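Local coordinates for protein fructokinase (Xylella fastidiosa Temecula1, PDB 3LJS) that probably phosphorylates fructose at the expense of ATP, as a fructokinase of the PfkB (ribokinase-like) family of carbohydrate kinases, at residues D114-V119 against D142-V148; S137-T141 against F169-P175; F150-R154 against K186-A191; N179-W185 against Y203-L208. Residues are numbered along the deposited sequence.

Contact 1: residues D114-V119 against D142-V148; sequences DLLFRV and DADIAEV
An aspartate N-cap opens helix 143-158 of this ribokinase-like fold, and the irregular segment 114-119, from the loop between strand 103-108 and helix 124-129, packs along its first turns. The CA atoms of Leu115 and Ile145 stand 5.9 Å apart, those of Val119 and Val148 5.5 Å. Asp142 (chi1 p) caps the helix, its OD2 accepting from Ile145 N at 2.8 Å; its OD1 accepts from a water (2.5 Å) that also donates to Leu115 O (2.8 Å) and accepts from Arg118 NH2 (2.9 Å). Asp144 OD1 forms a long salt bridge with Arg118 NH2 (3.5 Å), while its CB lies over one guanidinium face. Ile145 (chi1 t, chi2 p) sends CD1 to Asp114 O and Phe117 O, 3.7 Å from each. Val148, pointing toward the loop, places CG1 at the edge of the Phe117 ring, 3.7 Å from CD2, and CG2 4.1 Å from Val119 CG2. Arg118 also secures its own loop: NH1 donates to Leu115 O at 2.9 Å and to Phe117 O at 2.8 Å.

Contact 2: residues S137-T141 against F169-P175; sequences SNSMT and FRPMLWP. With PO4 (phosphate ion), chain C.
Two loops at the C-terminal ends of neighbouring parallel strands, 130-136 and 162-166, meet here, each before the helix of a beta-alpha unit in the ribokinase-like fold. Segment 137-141 starts with a 3-10 turn, and 169-175 carries another at 171-173; CA atoms pair as Ser137-Phe169 (6.0 Å) and Thr141-Trp174 (5.2 Å). Ser137 (chi1 p) brings OG within 3.6 Å of Phe169 CA and hydrogen-bonds to Leu167 O. One water joins the loops, donating to Ser137 OG (2.8 Å) and Asn138 OD1 (2.9 Å) and accepting from Arg170 N (2.9 Å) and Trp174 NE1 (3.0 Å). Asn138 (chi1 m) also sets OD1 3.3 Å from Leu173 CD1, while its ND2 reaches Glu12. Selenomethionine Met140 rests its CB 3.9 Å from Trp174 CH2. Thr141 (chi1 p) lays CG2 over the five-membered ring of Trp174 (chi1 m, chi2 70°), a CH-pi contact 3.9 Å from the centroid and 11° off the normal. The second loop supplies Arg170, an ATP-binding residue. No nucleotide occupies this chain; a phosphate ion, probably from the crystallisation liquor and also held by Asn168, accepts a weak hydrogen bond at O3 from Arg170 NH2, 3.2 Å away.

Contact 3: residues F150-R154 against K186-A191; sequences FEGMR and KGLSLA
Helices 143-158 and 181-189, which follow successive parallel strands of the ribokinase-like alpha/beta fold, pack side by side here, with CA pairs Phe150-Gly187 at 6.5 Å and Met153-Leu190 at 6.6 Å. Apolar packing dominates. Phe150 and selenomethionine Met153, both chi1 m, point toward 186-191. Leu190 (m, t) sets CD1 4.0 Å from Phe150 CB, CB 4.2 Å from Met153 SE and CD2 4.0 Å from Arg154 CG. Gly187 presents bare backbone: its N lies 3.7 Å from Phe150 CE1 and its O 3.4 Å from Met153 CE, which also meets Ala191 CB at 3.8 Å. One CH-pi contact is present: the extended Lys186 places CD over the Phe150 ring, 3.9 Å from its centroid and 18° off the normal. The charged groups lie at the Lys186 end. Arg154 NH2 is held by Glu151 OE1 (2.9 Å) and by Glu147, two turns before it. The like-charged Arg154 NH1 and Lys186 NZ come to 4.0 Å, with one water accepting from both, at 2.8 Å from NH1 and 2.6 Å from NZ.

Contact 4: residues N179-W185 against Y203-L208; sequences NPASRLW and YLANTL
Helix 181-185 crosses helix 203-207 steeply, at -113°, with axes 11.3 Å apart at closest approach and the CA atoms of Ala181 and Thr207 at 7.1 Å. Large side chains bridge this wide gap. Trp185 (chi1 m, chi2 115°) extends its indole so that Leu204 CD2 (m, t) sits over the five-membered ring, a CH-pi contact 4.2 Å from the centroid and 26° off the normal, while CZ2 meets Leu208 CD1 (m, t) at 3.6 Å. Tyr203 (chi1 t, chi2 80°) reaches back to the helix start, its OH 3.5 Å from Pro180 CG and its CE2 3.8 Å from Leu184 CD1 (m, t). There the side chain of Asn179 (chi1 t) caps, OD1 accepting from Ala181 N at 2.9 Å. Thr207 takes chi1 p, so its OG1 donates to Leu204 O (2.7 Å) and accepts from Trp185 NE1 (3.1 Å, 163°). This joins two successive helices of the ribokinase-like fold: the threonine hydroxyl satisfies the indole NH at the ring edge, the one direct hydrogen bond between the segments in a largely apolar interface.

Overall arrangement
Contacts 2, 3 and 4 join consecutive beta-alpha units of one ribokinase-like domain, while contact 1 packs a loop on the first of their helices. Contacts 1 and 3 share helix 143-158, where Glu147 OE1 and Arg154 NH2 form a salt bridge at 2.9 Å; contacts 3 and 4 share helix 181-189. Contact 2 touches all the others: Ile145 CG2 lies 3.3 Å from Ser139 O, Met140 CE 3.8 Å from Phe150 CE1, and Pro180 CB 3.3 Å from Trp174 CE3. Arg183 NH1 also ties contact 4 to contact 2 through a probable hydrogen bond to Met140 O at 3.0 Å. Contact 2 contributes Arg170 to the ATP site, its side chain about 8 Å from that of Lys195 and about 8 Å from Gly261, two other residues of the site.

Contact 1: residues D114-V119 against D142-V148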
loop_
_atom_site.group_PDB
_atom_site.type_symbol
_atom_site.label_atom_id
_atom_site.label_comp_id
_atom_site.label_asym_id
_atom_site.label_seq_id
_atom_site.Cartn_x
_atom_site.Cartn_y
_atom_site.Cartn_z
ATOM N N ASP B 114 -12.319 -2.446 2.672
ATOM C CA ASP B 114 -13.398 -1.924 3.514
ATOM C C ASP B 114 -14.455 -1.124 2.752
ATOM O O ASP B 114 -15.603 -1.021 3.192
ATOM C CB ASP B 114 -12.831 -1.080 4.669
ATOM C CG ASP B 114 -12.387 0.301 4.229
ATOM O OD1 ASP B 114 -11.227 0.460 3.782
ATOM O OD2 ASP B 114 -13.206 1.238 4.330
ATOM N N LEU B 115 -14.068 -0.568 1.607
ATOM C CA LEU B 115 -14.984 0.220 0.778
ATOM C C LEU B 115 -15.993 -0.635 0.008
ATOM O O LEU B 115 -16.958 -0.111 -0.545
ATOM C CB LEU B 115 -14.194 1.044 -0.245
ATOM C CG LEU B 115 -13.752 2.489 0.005
ATOM C CD1 LEU B 115 -14.278 3.012 1.318
ATOM C CD2 LEU B 115 -12.245 2.551 -0.054
ATOM N N LEU B 116 -15.772 -1.945 -0.024
ATOM C CA LEU B 116 -16.644 -2.843 -0.779
ATOM C C LEU B 116 -17.769 -3.509 0.004
ATOM O O LEU B 116 -18.492 -4.350 -0.533
ATOM C CB LEU B 116 -15.790 -3.906 -1.478
ATOM C CG LEU B 116 -15.273 -3.630 -2.901
ATOM C CD1 LEU B 116 -15.227 -2.152 -3.210
ATOM C CD2 LEU B 116 -13.902 -4.265 -3.052
ATOM N N PHE B 117 -17.922 -3.143 1.272
ATOM C CA PHE B 117 -18.996 -3.709 2.082
ATOM C C PHE B 117 -20.305 -3.179 1.489
ATOM O O PHE B 117 -20.422 -1.991 1.203
ATOM C CB PHE B 117 -18.866 -3.242 3.537
ATOM C CG PHE B 117 -19.782 -3.959 4.493
ATOM C CD1 PHE B 117 -19.295 -4.973 5.316
ATOM C CD2 PHE B 117 -21.132 -3.620 4.578
ATOM C CE1 PHE B 117 -20.138 -5.639 6.213
ATOM C CE2 PHE B 117 -21.984 -4.280 5.470
ATOM C CZ PHE B 117 -21.484 -5.291 6.290
ATOM N N ARG B 118 -21.281 -4.055 1.287
ATOM C CA ARG B 118 -22.565 -3.633 0.731
ATOM C C ARG B 118 -23.694 -4.038 1.669
ATOM O O ARG B 118 -23.504 -4.883 2.544
ATOM C CB ARG B 118 -22.774 -4.238 -0.668
ATOM C CG ARG B 118 -21.834 -3.652 -1.736
ATOM C CD ARG B 118 -22.065 -2.147 -1.930
ATOM N NE ARG B 118 -21.087 -1.536 -2.834
ATOM C CZ ARG B 118 -19.985 -0.896 -2.448
ATOM N NH1 ARG B 118 -19.693 -0.755 -1.155
ATOM N NH2 ARG B 118 -19.155 -0.408 -3.363
ATOM N N VAL B 119 -24.865 -3.434 1.488
ATOM C CA VAL B 119 -26.005 -3.719 2.354
ATOM C C VAL B 119 -26.289 -5.207 2.517
ATOM O O VAL B 119 -26.695 -5.650 3.592
ATOM C CB VAL B 119 -27.274 -2.995 1.853
ATOM C CG1 VAL B 119 -28.473 -3.395 2.700
ATOM C CG2 VAL B 119 -27.063 -1.485 1.937
ATOM N N ASP B 142 -17.164 7.564 -0.580
ATOM C CA ASP B 142 -17.672 7.400 -1.940
ATOM C C ASP B 142 -19.170 7.129 -1.811
ATOM O O ASP B 142 -19.637 6.728 -0.739
ATOM C CB ASP B 142 -16.914 6.293 -2.712
ATOM C CG ASP B 142 -17.435 4.891 -2.446
ATOM O OD1 ASP B 142 -16.630 3.946 -2.590
ATOM O OD2 ASP B 142 -18.628 4.714 -2.127
ATOM N N ALA B 143 -19.919 7.369 -2.884
ATOM C CA ALA B 143 -21.371 7.202 -2.879
ATOM C C ALA B 143 -21.902 5.858 -2.397
ATOM O O ALA B 143 -22.851 5.813 -1.611
ATOM C CB ALA B 143 -21.933 7.507 -4.273
ATOM N N ASP B 144 -21.308 4.769 -2.873
ATOM C CA ASP B 144 -21.760 3.433 -2.496
ATOM C C ASP B 144 -21.588 3.101 -1.014
ATOM O O ASP B 144 -22.533 2.660 -0.358
ATOM C CB ASP B 144 -21.039 2.375 -3.336
ATOM C CG ASP B 144 -21.470 2.389 -4.797
ATOM O OD1 ASP B 144 -20.902 1.606 -5.584
ATOM O OD2 ASP B 144 -22.376 3.171 -5.159
ATOM N N ILE B 145 -20.388 3.302 -0.484
ATOM C CA ILE B 145 -20.149 2.992 0.916
ATOM C C ILE B 145 -20.953 3.928 1.829
ATOM O O ILE B 145 -21.428 3.517 2.890
ATOM C CB ILE B 145 -18.633 3.049 1.244
ATOM C CG1 ILE B 145 -18.371 2.390 2.600
ATOM C CG2 ILE B 145 -18.137 4.486 1.223
ATOM C CD1 ILE B 145 -18.718 0.903 2.636
ATOM N N ALA B 146 -21.130 5.176 1.411
ATOM C CA ALA B 146 -21.900 6.133 2.200
ATOM C C ALA B 146 -23.343 5.660 2.368
ATOM O O ALA B 146 -23.899 5.710 3.467
ATOM C CB ALA B 146 -21.879 7.504 1.534
ATOM N N GLU B 147 -23.952 5.205 1.275
ATOM C CA GLU B 147 -25.328 4.727 1.322
ATOM C C GLU B 147 -25.433 3.512 2.237
ATOM O O GLU B 147 -26.425 3.345 2.945
ATOM C CB GLU B 147 -25.826 4.368 -0.084
ATOM C CG GLU B 147 -27.169 3.632 -0.087
ATOM C CD GLU B 147 -28.309 4.443 0.522
ATOM O OE1 GLU B 147 -29.355 3.837 0.844
ATOM O OE2 GLU B 147 -28.172 5.679 0.669
ATOM N N VAL B 148 -24.411 2.662 2.215
ATOM C CA VAL B 148 -24.387 1.479 3.073
ATOM C C VAL B 148 -24.357 1.926 4.544
ATOM O O VAL B 148 -25.049 1.358 5.396
ATOM C CB VAL B 148 -23.145 0.602 2.769
ATOM C CG1 VAL B 148 -22.989 -0.480 3.826
ATOM C CG2 VAL B 148 -23.287 -0.041 1.379
HETATM O O HOH W 1 -16.965 1.464 -2.803
#

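Contact 2: residues S137-T141 against F169-P175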
loop_
_atom_site.group_PDB
_atom_site.type_symbol
_atom_site.label_atom_id
_atom_site.label_comp_id
_atom_site.label_asym_id
_atom_site.label_seq_id
_atom_site.Cartn_x
_atom_site.Cartn_y
_atom_site.Cartn_z
ATOM N N SER B 137 -17.170 9.011 9.575
ATOM C CA SER B 137 -17.323 9.490 8.197
ATOM C C SER B 137 -16.413 8.848 7.149
ATOM O O SER B 137 -16.625 9.037 5.950
ATOM C CB SER B 137 -17.164 11.017 8.131
ATOM O OG SER B 137 -15.817 11.406 8.332
ATOM N N ASN B 138 -15.412 8.087 7.576
ATOM C CA ASN B 138 -14.520 7.461 6.606
ATOM C C ASN B 138 -15.238 6.443 5.737
ATOM O O ASN B 138 -14.812 6.170 4.614
ATOM C CB ASN B 138 -13.325 6.826 7.312
ATOM C CG ASN B 138 -12.450 7.861 7.980
ATOM O OD1 ASN B 138 -12.090 8.869 7.366
ATOM N ND2 ASN B 138 -12.109 7.629 9.248
ATOM N N SER B 139 -16.335 5.892 6.242
ATOM C CA SER B 139 -17.110 4.932 5.461
ATOM C C SER B 139 -18.158 5.679 4.628
ATOM O O SER B 139 -19.206 5.130 4.282
ATOM C CB SER B 139 -17.787 3.902 6.376
ATOM O OG SER B 139 -18.699 4.517 7.268
HETATM N N MSE B 140 -17.860 6.936 4.308
HETATM C CA MSE B 140 -18.748 7.768 3.495
HETATM C C MSE B 140 -17.954 8.457 2.382
HETATM O O MSE B 140 -18.462 9.364 1.720
HETATM C CB MSE B 140 -19.411 8.852 4.355
HETATM C CG MSE B 140 -20.330 8.334 5.448
HETATM SE SE MSE B 140 -21.025 9.779 6.563
HETATM C CE MSE B 140 -21.979 8.666 7.840
ATOM N N THR B 141 -16.715 8.021 2.177
ATOM C CA THR B 141 -15.838 8.634 1.180
ATOM C C THR B 141 -16.239 8.477 -0.292
ATOM O O THR B 141 -15.698 9.165 -1.157
ATOM C CB THR B 141 -14.382 8.165 1.391
ATOM O OG1 THR B 141 -14.342 6.739 1.484
ATOM C CG2 THR B 141 -13.829 8.759 2.675
ATOM N N PHE B 169 -13.677 13.411 10.650
ATOM C CA PHE B 169 -13.475 13.902 9.291
ATOM C C PHE B 169 -12.008 13.993 8.864
ATOM O O PHE B 169 -11.207 14.694 9.481
ATOM C CB PHE B 169 -14.157 15.267 9.148
ATOM C CG PHE B 169 -14.215 15.783 7.739
ATOM C CD1 PHE B 169 -14.453 14.922 6.673
ATOM C CD2 PHE B 169 -14.065 17.144 7.481
ATOM C CE1 PHE B 169 -14.541 15.412 5.364
ATOM C CE2 PHE B 169 -14.150 17.646 6.180
ATOM C CZ PHE B 169 -14.388 16.780 5.120
ATOM N N ARG B 170 -11.673 13.275 7.796
ATOM C CA ARG B 170 -10.318 13.261 7.255
ATOM C C ARG B 170 -10.406 13.595 5.764
ATOM O O ARG B 170 -10.520 12.701 4.919
ATOM C CB ARG B 170 -9.694 11.882 7.457
ATOM C CG ARG B 170 -9.595 11.464 8.920
ATOM C CD ARG B 170 -8.588 12.315 9.679
ATOM N NE ARG B 170 -8.464 11.904 11.077
ATOM C CZ ARG B 170 -9.282 12.284 12.055
ATOM N NH1 ARG B 170 -10.297 13.100 11.800
ATOM N NH2 ARG B 170 -9.085 11.845 13.292
ATOM N N PRO B 171 -10.363 14.895 5.428
ATOM C CA PRO B 171 -10.439 15.432 4.064
ATOM C C PRO B 171 -9.575 14.715 3.026
ATOM O O PRO B 171 -9.983 14.565 1.877
ATOM C CB PRO B 171 -10.023 16.889 4.245
ATOM C CG PRO B 171 -10.530 17.211 5.608
ATOM C CD PRO B 171 -10.135 15.981 6.400
HETATM N N MSE B 172 -8.388 14.277 3.434
HETATM C CA MSE B 172 -7.471 13.586 2.525
HETATM C C MSE B 172 -8.063 12.353 1.857
HETATM O O MSE B 172 -7.714 12.030 0.722
HETATM C CB MSE B 172 -6.204 13.159 3.263
HETATM C CG MSE B 172 -5.229 14.274 3.560
HETATM SE SE MSE B 172 -3.622 13.558 4.371
HETATM C CE MSE B 172 -3.113 12.331 2.965
ATOM N N LEU B 173 -8.948 11.662 2.568
ATOM C CA LEU B 173 -9.562 10.444 2.055
ATOM C C LEU B 173 -10.725 10.644 1.087
ATOM O O LEU B 173 -11.239 9.676 0.522
ATOM C CB LEU B 173 -10.025 9.577 3.228
ATOM C CG LEU B 173 -8.918 8.983 4.099
ATOM C CD1 LEU B 173 -9.528 8.281 5.307
ATOM C CD2 LEU B 173 -8.101 8.003 3.267
ATOM N N TRP B 174 -11.141 11.892 0.896
ATOM C CA TRP B 174 -12.254 12.189 -0.000
ATOM C C TRP B 174 -11.786 12.592 -1.400
ATOM O O TRP B 174 -10.727 13.195 -1.554
ATOM C CB TRP B 174 -13.118 13.299 0.599
ATOM C CG TRP B 174 -13.822 12.893 1.868
ATOM C CD1 TRP B 174 -13.253 12.664 3.092
ATOM C CD2 TRP B 174 -15.225 12.661 2.029
ATOM N NE1 TRP B 174 -14.219 12.305 4.004
ATOM C CE2 TRP B 174 -15.437 12.293 3.377
ATOM C CE3 TRP B 174 -16.325 12.724 1.160
ATOM C CZ2 TRP B 174 -16.708 11.995 3.882
ATOM C CZ3 TRP B 174 -17.590 12.427 1.663
ATOM C CH2 TRP B 174 -17.767 12.065 3.013
ATOM N N PRO B 175 -12.575 12.264 -2.439
ATOM C CA PRO B 175 -12.222 12.599 -3.824
ATOM C C PRO B 175 -11.975 14.085 -4.026
ATOM O O PRO B 175 -12.670 14.929 -3.459
ATOM C CB PRO B 175 -13.428 12.104 -4.620
ATOM C CG PRO B 175 -13.922 10.958 -3.802
ATOM C CD PRO B 175 -13.839 11.509 -2.397
HETATM P P PO4 C . -8.490 8.029 14.565
HETATM O O1 PO4 C . -7.366 8.407 15.461
HETATM O O2 PO4 C . -9.777 8.435 15.186
HETATM O O3 PO4 C . -8.332 8.717 13.257
HETATM O O4 PO4 C . -8.483 6.558 14.357
HETATM O O HOH W 2 -13.534 11.253 6.744
#

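Contact 3: residues F150-R154 against K186-A191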
loop_
_atom_site.group_PDB
_atom_site.type_symbol
_atom_site.label_atom_id
_atom_site.label_comp_id
_atom_site.label_asym_id
_atom_site.label_seq_id
_atom_site.Cartn_x
_atom_site.Cartn_y
_atom_site.Cartn_z
ATOM N N PHE B 150 -25.456 4.837 5.760
ATOM C CA PHE B 150 -26.742 5.431 6.106
ATOM C C PHE B 150 -27.782 4.342 6.363
ATOM O O PHE B 150 -28.544 4.424 7.324
ATOM C CB PHE B 150 -27.237 6.364 4.994
ATOM C CG PHE B 150 -26.291 7.493 4.671
ATOM C CD1 PHE B 150 -25.610 8.169 5.682
ATOM C CD2 PHE B 150 -26.115 7.910 3.353
ATOM C CE1 PHE B 150 -24.766 9.247 5.387
ATOM C CE2 PHE B 150 -25.274 8.988 3.045
ATOM C CZ PHE B 150 -24.601 9.656 4.063
ATOM N N GLU B 151 -27.800 3.318 5.509
ATOM C CA GLU B 151 -28.747 2.217 5.653
ATOM C C GLU B 151 -28.511 1.491 6.972
ATOM O O GLU B 151 -29.459 1.074 7.640
ATOM C CB GLU B 151 -28.613 1.241 4.477
ATOM C CG GLU B 151 -29.596 0.072 4.484
ATOM C CD GLU B 151 -31.067 0.503 4.559
ATOM O OE1 GLU B 151 -31.401 1.627 4.126
ATOM O OE2 GLU B 151 -31.898 -0.300 5.042
ATOM N N GLY B 152 -27.243 1.335 7.339
ATOM C CA GLY B 152 -26.930 0.688 8.599
ATOM C C GLY B 152 -27.467 1.510 9.762
ATOM O O GLY B 152 -28.007 0.962 10.727
HETATM N N MSE B 153 -27.318 2.830 9.677
HETATM C CA MSE B 153 -27.806 3.711 10.732
HETATM C C MSE B 153 -29.332 3.670 10.808
HETATM O O MSE B 153 -29.900 3.684 11.902
HETATM C CB MSE B 153 -27.338 5.148 10.489
HETATM C CG MSE B 153 -25.826 5.340 10.540
HETATM SE SE MSE B 153 -25.291 7.156 10.047
HETATM C CE MSE B 153 -25.132 7.936 11.805
ATOM N N ARG B 154 -29.996 3.616 9.653
ATOM C CA ARG B 154 -31.457 3.565 9.628
ATOM C C ARG B 154 -31.966 2.221 10.144
ATOM O O ARG B 154 -32.982 2.148 10.842
ATOM C CB ARG B 154 -31.988 3.810 8.206
ATOM C CG ARG B 154 -31.809 5.246 7.716
ATOM C CD ARG B 154 -32.443 5.466 6.337
ATOM N NE ARG B 154 -31.829 4.635 5.306
ATOM C CZ ARG B 154 -31.113 5.106 4.288
ATOM N NH1 ARG B 154 -30.919 6.413 4.157
ATOM N NH2 ARG B 154 -30.586 4.266 3.402
ATOM N N LYS B 186 -26.055 14.473 6.355
ATOM C CA LYS B 186 -27.017 13.382 6.338
ATOM C C LYS B 186 -26.718 12.397 7.464
ATOM O O LYS B 186 -27.626 11.944 8.167
ATOM C CB LYS B 186 -26.997 12.649 4.998
ATOM C CG LYS B 186 -28.018 11.526 4.934
ATOM C CD LYS B 186 -28.288 11.085 3.510
ATOM C CE LYS B 186 -29.394 10.037 3.463
ATOM N NZ LYS B 186 -29.729 9.657 2.060
ATOM N N GLY B 187 -25.444 12.061 7.631
ATOM C CA GLY B 187 -25.071 11.144 8.691
ATOM C C GLY B 187 -25.451 11.745 10.033
ATOM O O GLY B 187 -26.003 11.064 10.905
ATOM N N LEU B 188 -25.168 13.035 10.184
ATOM C CA LEU B 188 -25.474 13.761 11.412
ATOM C C LEU B 188 -26.962 13.774 11.743
ATOM O O LEU B 188 -27.339 13.749 12.915
ATOM C CB LEU B 188 -24.962 15.202 11.307
ATOM C CG LEU B 188 -23.439 15.354 11.382
ATOM C CD1 LEU B 188 -23.022 16.765 10.956
ATOM C CD2 LEU B 188 -22.986 15.064 12.810
ATOM N N SER B 189 -27.807 13.812 10.718
ATOM C CA SER B 189 -29.251 13.836 10.937
ATOM C C SER B 189 -29.800 12.472 11.357
ATOM O O SER B 189 -30.910 12.380 11.872
ATOM C CB SER B 189 -29.977 14.282 9.665
ATOM O OG SER B 189 -29.909 13.267 8.676
ATOM N N LEU B 190 -29.018 11.421 11.136
ATOM C CA LEU B 190 -29.451 10.066 11.465
ATOM C C LEU B 190 -28.928 9.527 12.792
ATOM O O LEU B 190 -29.271 8.413 13.189
ATOM C CB LEU B 190 -29.026 9.107 10.351
ATOM C CG LEU B 190 -29.681 9.305 8.982
ATOM C CD1 LEU B 190 -28.970 8.440 7.943
ATOM C CD2 LEU B 190 -31.168 8.946 9.069
ATOM N N ALA B 191 -28.113 10.315 13.481
ATOM C CA ALA B 191 -27.521 9.865 14.736
ATOM C C ALA B 191 -28.162 10.413 16.005
ATOM O O ALA B 191 -28.597 11.554 16.046
ATOM C CB ALA B 191 -26.021 10.188 14.738
HETATM O O HOH W 3 -30.875 6.374 12.010
HETATM O O HOH W 4 -30.175 7.189 1.564
#

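Contact 4: residues N179-W185 against Y203-L208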
loop_
_atom_site.group_PDB
_atom_site.type_symbol
_atom_site.label_atom_id
_atom_site.label_comp_id
_atom_site.label_asym_id
_atom_site.label_seq_id
_atom_site.Cartn_x
_atom_site.Cartn_y
_atom_site.Cartn_z
ATOM N N ASN B 179 -17.510 17.938 -2.661
ATOM C CA ASN B 179 -17.923 18.552 -1.402
ATOM C C ASN B 179 -18.582 17.505 -0.507
ATOM O O ASN B 179 -19.684 17.044 -0.787
ATOM C CB ASN B 179 -18.919 19.685 -1.657
ATOM C CG ASN B 179 -19.144 20.549 -0.429
ATOM O OD1 ASN B 179 -19.085 20.067 0.702
ATOM N ND2 ASN B 179 -19.412 21.831 -0.646
ATOM N N PRO B 180 -17.908 17.119 0.586
ATOM C CA PRO B 180 -18.427 16.120 1.527
ATOM C C PRO B 180 -19.546 16.602 2.452
ATOM O O PRO B 180 -20.205 15.793 3.111
ATOM C CB PRO B 180 -17.181 15.703 2.301
ATOM C CG PRO B 180 -16.373 16.960 2.326
ATOM C CD PRO B 180 -16.516 17.480 0.914
ATOM N N ALA B 181 -19.764 17.913 2.489
ATOM C CA ALA B 181 -20.785 18.504 3.353
ATOM C C ALA B 181 -22.116 17.754 3.359
ATOM O O ALA B 181 -22.656 17.438 4.419
ATOM C CB ALA B 181 -21.015 19.964 2.959
ATOM N N SER B 182 -22.639 17.478 2.172
ATOM C CA SER B 182 -23.913 16.785 2.026
ATOM C C SER B 182 -24.012 15.466 2.801
ATOM O O SER B 182 -24.973 15.240 3.540
ATOM C CB SER B 182 -24.184 16.528 0.545
ATOM O OG SER B 182 -25.446 15.917 0.376
ATOM N N ARG B 183 -23.027 14.593 2.626
ATOM C CA ARG B 183 -23.037 13.305 3.314
ATOM C C ARG B 183 -22.848 13.456 4.816
ATOM O O ARG B 183 -23.494 12.761 5.602
ATOM C CB ARG B 183 -21.950 12.396 2.750
ATOM C CG ARG B 183 -22.245 11.913 1.349
ATOM C CD ARG B 183 -21.043 11.218 0.774
ATOM N NE ARG B 183 -21.212 10.972 -0.651
ATOM C CZ ARG B 183 -20.216 10.676 -1.475
ATOM N NH1 ARG B 183 -18.975 10.586 -1.011
ATOM N NH2 ARG B 183 -20.462 10.484 -2.766
ATOM N N LEU B 184 -21.964 14.361 5.216
ATOM C CA LEU B 184 -21.719 14.583 6.629
ATOM C C LEU B 184 -23.008 15.016 7.322
ATOM O O LEU B 184 -23.352 14.486 8.377
ATOM C CB LEU B 184 -20.624 15.637 6.825
ATOM C CG LEU B 184 -19.259 15.245 6.242
ATOM C CD1 LEU B 184 -18.246 16.360 6.480
ATOM C CD2 LEU B 184 -18.785 13.945 6.884
ATOM N N TRP B 185 -23.729 15.970 6.734
ATOM C CA TRP B 185 -24.981 16.430 7.336
ATOM C C TRP B 185 -26.021 15.315 7.383
ATOM O O TRP B 185 -26.789 15.223 8.336
ATOM C CB TRP B 185 -25.561 17.632 6.576
ATOM C CG TRP B 185 -24.958 18.951 6.969
ATOM C CD1 TRP B 185 -24.208 19.780 6.181
ATOM C CD2 TRP B 185 -25.048 19.588 8.250
ATOM N NE1 TRP B 185 -23.825 20.893 6.893
ATOM C CE2 TRP B 185 -24.327 20.802 8.163
ATOM C CE3 TRP B 185 -25.668 19.253 9.461
ATOM C CZ2 TRP B 185 -24.209 21.682 9.244
ATOM C CZ3 TRP B 185 -25.550 20.129 10.538
ATOM C CH2 TRP B 185 -24.825 21.331 10.419
ATOM N N TYR B 203 -16.004 23.942 10.600
ATOM C CA TYR B 203 -16.203 23.547 9.210
ATOM C C TYR B 203 -17.694 23.533 8.893
ATOM O O TYR B 203 -18.138 24.114 7.902
ATOM C CB TYR B 203 -15.622 22.149 8.971
ATOM C CG TYR B 203 -16.056 21.521 7.664
ATOM C CD1 TYR B 203 -15.441 21.864 6.460
ATOM C CD2 TYR B 203 -17.109 20.608 7.627
ATOM C CE1 TYR B 203 -15.869 21.314 5.251
ATOM C CE2 TYR B 203 -17.545 20.054 6.427
ATOM C CZ TYR B 203 -16.923 20.411 5.245
ATOM O OH TYR B 203 -17.366 19.873 4.060
ATOM N N LEU B 204 -18.465 22.864 9.746
ATOM C CA LEU B 204 -19.906 22.765 9.553
ATOM C C LEU B 204 -20.585 24.130 9.599
ATOM O O LEU B 204 -21.525 24.391 8.844
ATOM C CB LEU B 204 -20.510 21.833 10.612
ATOM C CG LEU B 204 -20.076 20.371 10.469
ATOM C CD1 LEU B 204 -20.460 19.574 11.704
ATOM C CD2 LEU B 204 -20.718 19.783 9.216
ATOM N N ALA B 205 -20.109 24.999 10.485
ATOM C CA ALA B 205 -20.679 26.336 10.605
ATOM C C ALA B 205 -20.452 27.084 9.296
ATOM O O ALA B 205 -21.334 27.795 8.810
ATOM C CB ALA B 205 -20.028 27.083 11.762
ATOM N N ASN B 206 -19.266 26.909 8.725
ATOM C CA ASN B 206 -18.927 27.565 7.473
ATOM C C ASN B 206 -19.839 27.102 6.342
ATOM O O ASN B 206 -20.263 27.910 5.518
ATOM C CB ASN B 206 -17.461 27.299 7.105
ATOM C CG ASN B 206 -16.487 27.939 8.082
ATOM O OD1 ASN B 206 -16.607 29.123 8.408
ATOM N ND2 ASN B 206 -15.510 27.162 8.546
ATOM N N THR B 207 -20.154 25.810 6.304
ATOM C CA THR B 207 -21.020 25.294 5.251
ATOM C C THR B 207 -22.418 25.884 5.374
ATOM O O THR B 207 -23.222 25.797 4.447
ATOM C CB THR B 207 -21.152 23.757 5.302
ATOM O OG1 THR B 207 -21.996 23.386 6.399
ATOM C CG2 THR B 207 -19.787 23.108 5.459
ATOM N N LEU B 208 -22.707 26.478 6.526
ATOM C CA LEU B 208 -24.012 27.084 6.759
ATOM C C LEU B 208 -23.903 28.603 6.703
ATOM O O LEU B 208 -24.909 29.306 6.794
ATOM C CB LEU B 208 -24.554 26.683 8.134
ATOM C CG LEU B 208 -24.863 25.213 8.434
ATOM C CD1 LEU B 208 -25.337 25.089 9.876
ATOM C CD2 LEU B 208 -25.929 24.696 7.478
#